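PDB 3LUL: 4-amino-4-deoxychorismate lyase, which belongs to the class IV aminotransferase family of fold-type IV enzymes and carries pyridoxal phosphate joined to a lysine as a Schiff base. Local coordinates for residues F166-V172 and S221-I227; A160-L164 and E174-A178. All coordinates share one frame; numbering follows the deposited sequence.

Contact 1 (F166-V172 and S221-I227)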
# COMPACT_ATOMS: atom_id res chain seq x y z
N PHE B 166 -2.67 14.71 7.20
CA PHE B 166 -2.11 15.95 6.73
C PHE B 166 -0.95 15.70 5.73
O PHE B 166 -0.27 14.64 5.77
CB PHE B 166 -1.63 16.76 7.91
CG PHE B 166 -2.76 17.25 8.81
CD1 PHE B 166 -3.39 16.39 9.70
CD2 PHE B 166 -3.19 18.58 8.74
CE1 PHE B 166 -4.48 16.85 10.51
CE2 PHE B 166 -4.26 19.02 9.55
CZ PHE B 166 -4.87 18.15 10.43
N ASN B 167 -0.75 16.66 4.83
CA ASN B 167 0.36 16.59 3.89
C ASN B 167 1.60 17.27 4.49
O ASN B 167 1.54 17.82 5.61
CB ASN B 167 0.01 17.08 2.46
CG ASN B 167 -0.29 18.56 2.36
OD1 ASN B 167 0.16 19.36 3.18
ND2 ASN B 167 -1.02 18.94 1.31
N THR B 168 2.72 17.19 3.77
CA THR B 168 3.99 17.75 4.25
C THR B 168 4.05 19.28 4.21
O THR B 168 5.02 19.88 4.70
CB THR B 168 5.20 17.11 3.49
OG1 THR B 168 5.05 17.35 2.09
CG2 THR B 168 5.28 15.58 3.75
N GLU B 169 2.99 19.93 3.71
CA GLU B 169 2.83 21.38 3.83
C GLU B 169 1.90 21.72 5.00
O GLU B 169 1.48 22.85 5.12
CB GLU B 169 2.28 21.96 2.51
CG GLU B 169 3.27 21.76 1.33
CD GLU B 169 2.65 22.04 -0.04
OE1 GLU B 169 1.42 22.25 -0.14
OE2 GLU B 169 3.39 22.04 -1.05
N ASN B 170 1.62 20.73 5.86
CA ASN B 170 0.71 20.85 7.01
C ASN B 170 -0.70 21.25 6.65
O ASN B 170 -1.39 21.91 7.43
CB ASN B 170 1.30 21.76 8.07
CG ASN B 170 2.65 21.30 8.52
OD1 ASN B 170 3.64 21.99 8.30
ND2 ASN B 170 2.70 20.13 9.14
N HIS B 171 -1.16 20.80 5.49
CA HIS B 171 -2.54 21.02 5.08
C HIS B 171 -3.31 19.70 5.20
O HIS B 171 -2.77 18.63 4.91
CB HIS B 171 -2.62 21.59 3.68
CG HIS B 171 -2.01 22.95 3.54
ND1 HIS B 171 -1.24 23.31 2.46
CD2 HIS B 171 -2.05 24.04 4.35
CE1 HIS B 171 -0.82 24.55 2.61
NE2 HIS B 171 -1.30 25.02 3.75
N VAL B 172 -4.55 19.80 5.67
CA VAL B 172 -5.49 18.68 5.79
C VAL B 172 -5.72 18.01 4.44
O VAL B 172 -5.86 18.70 3.44
CB VAL B 172 -6.88 19.18 6.27
CG1 VAL B 172 -7.83 17.99 6.55
CG2 VAL B 172 -6.77 20.08 7.50
N SER B 221 -6.44 25.14 0.39
CA SER B 221 -5.57 24.44 1.32
C SER B 221 -5.94 24.91 2.71
O SER B 221 -6.11 26.14 2.94
CB SER B 221 -4.10 24.73 1.02
OG SER B 221 -3.74 24.20 -0.24
N LEU B 222 -6.12 23.95 3.61
CA LEU B 222 -6.65 24.20 4.96
C LEU B 222 -5.66 23.73 6.01
O LEU B 222 -5.22 22.59 5.99
CB LEU B 222 -7.97 23.47 5.15
CG LEU B 222 -9.16 23.95 4.34
CD1 LEU B 222 -10.23 22.87 4.25
CD2 LEU B 222 -9.71 25.25 4.94
N THR B 223 -5.31 24.63 6.93
CA THR B 223 -4.43 24.27 8.06
C THR B 223 -5.26 23.62 9.18
O THR B 223 -6.51 23.66 9.15
CB THR B 223 -3.76 25.52 8.61
OG1 THR B 223 -4.78 26.41 9.04
CG2 THR B 223 -2.92 26.22 7.55
N LYS B 224 -4.58 23.06 10.18
CA LYS B 224 -5.26 22.45 11.34
C LYS B 224 -6.05 23.53 12.11
O LYS B 224 -7.15 23.27 12.60
CB LYS B 224 -4.27 21.76 12.27
CG LYS B 224 -4.94 20.95 13.38
CD LYS B 224 -3.93 20.17 14.20
CE LYS B 224 -4.63 19.32 15.24
NZ LYS B 224 -3.75 18.99 16.40
N LYS B 225 -5.48 24.72 12.15
CA LYS B 225 -6.12 25.87 12.79
C LYS B 225 -7.46 26.22 12.13
O LYS B 225 -8.39 26.60 12.83
CB LYS B 225 -5.19 27.08 12.81
CG LYS B 225 -5.81 28.30 13.54
CD LYS B 225 -4.85 29.49 13.63
CE LYS B 225 -5.62 30.80 13.93
NZ LYS B 225 -6.66 30.66 14.99
N ARG B 226 -7.56 26.12 10.81
CA ARG B 226 -8.87 26.31 10.13
C ARG B 226 -9.93 25.33 10.60
O ARG B 226 -11.10 25.71 10.77
CB ARG B 226 -8.76 26.20 8.61
CG ARG B 226 -7.95 27.29 7.96
CD ARG B 226 -8.53 28.65 8.20
NE ARG B 226 -9.94 28.73 7.82
CZ ARG B 226 -10.41 29.06 6.61
NH1 ARG B 226 -9.58 29.35 5.61
NH2 ARG B 226 -11.73 29.10 6.40
N ILE B 227 -9.54 24.08 10.81
CA ILE B 227 -10.48 23.07 11.28
C ILE B 227 -10.90 23.40 12.70
O ILE B 227 -12.10 23.41 13.03
CB ILE B 227 -9.90 21.63 11.25
CG1 ILE B 227 -9.39 21.29 9.87
CG2 ILE B 227 -10.93 20.61 11.62
CD1 ILE B 227 -8.47 20.04 9.88
O HOH W 1 -1.84 22.46 10.02
O HOH W 2 -5.99 21.26 2.63

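Contact 2 (A160-L164 and E174-A178)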
# COMPACT_ATOMS: atom_id res chain seq x y z
N ALA B 160 -11.12 7.27 19.83
CA ALA B 160 -11.70 7.96 18.66
C ALA B 160 -12.27 6.95 17.67
O ALA B 160 -12.21 5.74 17.91
CB ALA B 160 -10.65 8.80 18.00
N ASP B 161 -12.79 7.43 16.56
CA ASP B 161 -13.41 6.59 15.54
C ASP B 161 -12.58 6.47 14.26
O ASP B 161 -12.62 5.43 13.61
CB ASP B 161 -14.79 7.13 15.19
CG ASP B 161 -15.70 7.18 16.41
OD1 ASP B 161 -15.87 6.12 17.05
OD2 ASP B 161 -16.18 8.27 16.75
N ASP B 162 -11.89 7.53 13.87
CA ASP B 162 -11.23 7.56 12.56
C ASP B 162 -10.07 8.53 12.70
O ASP B 162 -9.95 9.22 13.73
CB ASP B 162 -12.25 7.97 11.49
CG ASP B 162 -11.82 7.65 10.03
OD1 ASP B 162 -10.69 7.14 9.79
OD2 ASP B 162 -12.64 7.96 9.14
N ALA B 163 -9.19 8.52 11.69
CA ALA B 163 -7.96 9.28 11.67
C ALA B 163 -7.98 10.24 10.50
O ALA B 163 -8.50 9.91 9.43
CB ALA B 163 -6.77 8.34 11.52
N LEU B 164 -7.39 11.42 10.71
CA LEU B 164 -7.26 12.49 9.75
C LEU B 164 -5.78 12.71 9.39
O LEU B 164 -4.91 12.87 10.28
CB LEU B 164 -7.85 13.77 10.32
CG LEU B 164 -7.93 14.96 9.39
CD1 LEU B 164 -8.94 14.73 8.23
CD2 LEU B 164 -8.37 16.20 10.25
N GLU B 174 -7.56 14.15 4.06
CA GLU B 174 -8.77 13.32 4.17
C GLU B 174 -8.60 12.37 5.32
O GLU B 174 -7.53 12.33 5.94
CB GLU B 174 -8.93 12.53 2.86
CG GLU B 174 -7.76 11.62 2.61
CD GLU B 174 -7.69 11.10 1.19
OE1 GLU B 174 -8.59 11.39 0.39
OE2 GLU B 174 -6.73 10.35 0.92
N THR B 175 -9.65 11.59 5.62
CA THR B 175 -9.53 10.52 6.60
C THR B 175 -9.12 9.18 5.96
O THR B 175 -8.67 9.13 4.81
CB THR B 175 -10.84 10.35 7.44
OG1 THR B 175 -11.86 9.74 6.64
CG2 THR B 175 -11.30 11.71 8.03
N THR B 176 -9.28 8.10 6.71
CA THR B 176 -9.04 6.74 6.17
C THR B 176 -10.04 6.29 5.11
O THR B 176 -9.80 5.32 4.38
CB THR B 176 -9.07 5.68 7.27
OG1 THR B 176 -10.40 5.56 7.82
CG2 THR B 176 -8.05 6.01 8.38
N CYS B 177 -11.19 6.95 5.04
CA CYS B 177 -12.27 6.51 4.15
C CYS B 177 -13.19 7.59 3.62
O CYS B 177 -14.21 7.28 3.01
CB CYS B 177 -13.10 5.46 4.91
SG CYS B 177 -14.02 6.17 6.29
N ALA B 178 -12.83 8.86 3.81
CA ALA B 178 -13.76 9.94 3.52
C ALA B 178 -13.04 11.26 3.31
O ALA B 178 -11.93 11.48 3.83
CB ALA B 178 -14.80 10.04 4.66

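Contact 1 (F166-V172 and S221-I227)
His171 lays one face of its imidazole over the CB of Ser221, which sits 3.6 Å from the ring centroid and 13° off the ring normal, a CH-pi contact. The opposite face is backed by Glu169 O from its own turn, while Thr223 CG2 abuts the ring edge in plane at CD2; the ring is therefore held on both faces and at one side. The OG of Ser221 is committed to Asp195, so the serine offers the histidine its methylene. With CG anti to the carbonyl carbon (chi1 -64°), His171 swings its ring beside its own backbone N and over Ser221.

One direct backbone hydrogen bond joins the segments: Val172 N gives to Leu222 O at 2.9 Å with an N-H...O angle of 162°, and His171 CA adds a CA-H...O contact to the same oxygen at 3.2 Å. Two waters carry the pairing further. One donates to Asn170 O and accepts from Lys224 N in the first turn of the helix; the other donates to Val172 O and accepts from Leu222 N. Deeper in, Phe166 CE2 meets Lys224 CB at 3.9 Å, with Ile227 also beside the ring, and the ring and the extended lysine chain cross at about a right angle. That chain carries its ammonium away to Asp249.

Asn167 OD1 fixes the turn by accepting from Glu169 N and His171 N, which arrive from opposite faces of its amide plane. An Asx turn within a type I beta turn, Asn167 to Asn170, thus closes the hairpin of strands 162-167 and 172-175 and packs it against a helix start N-capped, through a weak bond, by Thr223.

Contact 2 (A160-L164 and E174-A178)
The carboxylate of Asp162 is gripped through both oxygens by two threonines of the other segment. Ala163 N and Thr176 OG1 reach OD1 from opposite faces of the carboxylate plane; the threonine hydroxyl donates from the syn side, 29° out of plane, at a short 2.5 Å from Thr176 OG1 to Asp162 OD1. Thr175 OG1 donates to Asp162 OD2 at 3.2 Å, from above the plane, and Cys177 SG lies 3.6 Å from Asp162 OD2. Three hydrogen bonds thus hold this buried group against rotation, and their hydroxyl and N-H donors probably favour its ionised form. With CG anti to the backbone N (chi1 -163°), Asp162 extends across to the threonines, crossing Thr175 at about a right angle and sliding past Thr176 in the opposite direction.

The segments are the open end of the antiparallel beta hairpin 162-167/172-175, in the larger sheet of the fold. Their backbones are only loosely joined here: the bond from Thr176 N to Ala163 O is weak, with an N-H...O angle of 126°, and Thr175 CA makes a CA-H...O contact to Ala163 O at 3.1 Å. Where chain 174-178 turns out of the strand, Thr175 OG1 also accepts from Cys177 N at 3.3 Å, an ST turn, so one hydroxyl serves both Asp162 and its own turn.

Apolar contacts flank the polar cluster. Leu164 CD1 rests 3.8 Å from Thr175 CG2, whereas Ala163 CB approaches Thr176 CG2 on the flank where helix 146-157 packs. Glu174 directs its side chain away, hydrogen bonding through OE1 to Leu198 N and, weakly, to N1 of the pyridoxal-phosphate lysine at position 141, which places this strand beside the cofactor.

In the fold
Both contacts draw on the hairpin of strands 162-167 and 172-175, but at different ends. The centre of contact 2 lies about 11 Å from the centre of the chain, that of contact 1 about 20 Å; contact 2 is buried, whereas contact 1 is partly buried and has an exposed residue. The chemistry follows: a buried carboxylate relies on direct protein donors, whereas two waters help tie the outer turn to the start of helix 224-228 and the loop before it. Contact 2 links segments 10 residues apart across one hairpin, contact 1 residues at least 49 positions apart. Their centres are 15 Å apart, yet the side chains of Leu164, Val172 and Ile227 pack together where they meet.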